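Local atomic coordinates of cell wall surface anchor family protein (Streptococcus agalactiae serogroup V, PDB entry 3PF2), a protein that forms the shaft of the type 1 pilus of group B Streptococcus as its major pilin, probably serving in adhesion at the bacterial cell surface. Residues A[123-127]-A[128-132]. Residues are numbered along the deposited sequence; the frame is centred on the assembly and turned at random. Where two conformers were deposited one is given.
Sequences TANTD and DAAFL
A type I beta turn from Thr126 to Ala129 reverses the chain in the loop between helix 116-121 and strand 132-140, so that Asn125, just before the turn, meets Phe131 beyond it. The turn is identified by the backbone bond from Ala129 N to Thr126 O (3.1 Å) together with phi/psi values near the classical ones at Asp127 and Asp128. A weak return bond, Thr126 N to Ala129 O (3.4 Å), makes these two residues a single antiparallel hydrogen-bonded pair. Further along, the Asn125 carboxamide takes the place of a backbone partner and uses both its ends on the main chain of one residue. Phe131 N donates to Asn125 OD1 (3.1 Å), while Asn125 ND2 donates to Phe131 O (2.9 Å) along a more bent path, 138° at the hydrogen. Both donors stand above the plane of the carbonyl they reach, and Phe131 O in turn is tilted from the plane of the Asn125 amide. With CG anti to the backbone N (chi1 -172°), the same amide stacks on one face of the Phe131 ring, the planes 15° apart and the overlap shifted toward the rim; Asn125 CB also touches CE2 at 3.6 Å. In-plane at the ring edge, Ala124 O approaches Phe131 CE2 at 3.3 Å. A water bridges the two segments by donating to both Ala124 O (2.8 Å) and Ala129 O (2.7 Å). The loop belongs to the Cna-B-like pilin domain and leads into a central strand of a five-stranded antiparallel sheet. Glu133 OE1 on that strand accepts a second bond from Asn125 ND2, helping fix the amide's rotation, and Asp127 OD1 is hydrogen-bonded to Ser69 OG.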
loop_
_atom_site.group_PDB
_atom_site.type_symbol
_atom_site.label_atom_id
_atom_site.label_comp_id
_atom_site.label_asym_id
_atom_site.label_seq_id
_atom_site.Cartn_x
_atom_site.Cartn_y
_atom_site.Cartn_z
ATOM N N THR A 123 2.362 -3.910 -19.408
ATOM C CA THR A 123 1.024 -3.897 -18.803
ATOM C C THR A 123 0.395 -5.291 -18.826
ATOM O O THR A 123 -0.738 -5.503 -18.351
ATOM C CB THR A 123 0.094 -2.887 -19.507
ATOM O OG1 THR A 123 0.005 -3.205 -20.904
ATOM C CG2 THR A 123 0.608 -1.453 -19.337
ATOM N N ALA A 124 1.141 -6.228 -19.399
ATOM C CA ALA A 124 0.726 -7.608 -19.549
ATOM C C ALA A 124 1.988 -8.453 -19.574
ATOM O O ALA A 124 3.089 -7.937 -19.786
ATOM C CB ALA A 124 -0.086 -7.802 -20.843
ATOM N N ASN A 125 1.814 -9.746 -19.346
ATOM C CA ASN A 125 2.927 -10.705 -19.345
ATOM C C ASN A 125 2.409 -11.886 -20.160
ATOM O O ASN A 125 1.543 -12.633 -19.712
ATOM C CB ASN A 125 3.275 -11.095 -17.904
ATOM C CG ASN A 125 4.535 -11.945 -17.789
ATOM O OD1 ASN A 125 5.196 -12.239 -18.769
ATOM N ND2 ASN A 125 4.842 -12.366 -16.572
ATOM N N THR A 126 2.908 -11.985 -21.387
ATOM C CA THR A 126 2.410 -12.934 -22.381
ATOM C C THR A 126 3.582 -13.698 -23.007
ATOM O O THR A 126 4.735 -13.295 -22.876
ATOM C CB THR A 126 1.633 -12.226 -23.513
ATOM O OG1 THR A 126 2.497 -11.321 -24.224
ATOM C CG2 THR A 126 0.413 -11.453 -22.980
ATOM N N ASP A 127 3.278 -14.789 -23.712
ATOM C CA ASP A 127 4.330 -15.567 -24.383
ATOM C C ASP A 127 5.101 -14.775 -25.426
ATOM O O ASP A 127 6.271 -15.082 -25.697
ATOM C CB ASP A 127 3.744 -16.793 -25.070
ATOM C CG ASP A 127 3.326 -17.870 -24.106
ATOM O OD1 ASP A 127 3.574 -17.767 -22.884
ATOM O OD2 ASP A 127 2.744 -18.854 -24.604
ATOM N N ASP A 128 4.445 -13.784 -26.031
ATOM C CA ASP A 128 5.060 -12.968 -27.069
ATOM C C ASP A 128 5.754 -11.724 -26.512
ATOM O O ASP A 128 6.379 -10.974 -27.256
ATOM C CB ASP A 128 4.023 -12.597 -28.135
ATOM C CG ASP A 128 3.605 -13.790 -28.972
ATOM O OD1 ASP A 128 4.432 -14.708 -29.158
ATOM O OD2 ASP A 128 2.449 -13.819 -29.443
ATOM N N ALA A 129 5.632 -11.520 -25.198
ATOM C CA ALA A 129 6.308 -10.429 -24.474
ATOM C C ALA A 129 6.463 -10.837 -23.008
ATOM O O ALA A 129 5.775 -10.319 -22.115
ATOM C CB ALA A 129 5.539 -9.117 -24.621
ATOM N N ALA A 130 7.382 -11.775 -22.762
ATOM C CA ALA A 130 7.447 -12.481 -21.479
ATOM C C ALA A 130 8.537 -11.972 -20.559
ATOM O O ALA A 130 9.634 -11.615 -21.011
ATOM C CB ALA A 130 7.648 -13.985 -21.701
ATOM N N PHE A 131 8.235 -11.978 -19.264
ATOM C CA PHE A 131 9.197 -11.625 -18.223
ATOM C C PHE A 131 8.790 -12.313 -16.919
ATOM O O PHE A 131 7.707 -12.908 -16.843
ATOM C CB PHE A 131 9.281 -10.094 -18.063
ATOM C CG PHE A 131 8.011 -9.463 -17.571
ATOM C CD1 PHE A 131 7.818 -9.253 -16.199
ATOM C CD2 PHE A 131 7.010 -9.070 -18.471
ATOM C CE1 PHE A 131 6.622 -8.680 -15.722
ATOM C CE2 PHE A 131 5.821 -8.493 -17.990
ATOM C CZ PHE A 131 5.649 -8.297 -16.613
ATOM N N LEU A 132 9.662 -12.262 -15.911
ATOM C CA LEU A 132 9.372 -12.853 -14.607
ATOM C C LEU A 132 8.553 -11.875 -13.774
ATOM O O LEU A 132 8.969 -10.743 -13.529
ATOM C CB LEU A 132 10.648 -13.246 -13.858
ATOM C CG LEU A 132 10.461 -13.818 -12.442
ATOM C CD1 LEU A 132 9.820 -15.202 -12.511
ATOM C CD2 LEU A 132 11.778 -13.890 -11.660
HETATM O O HOH W 1 5.273 -7.746 -21.494
#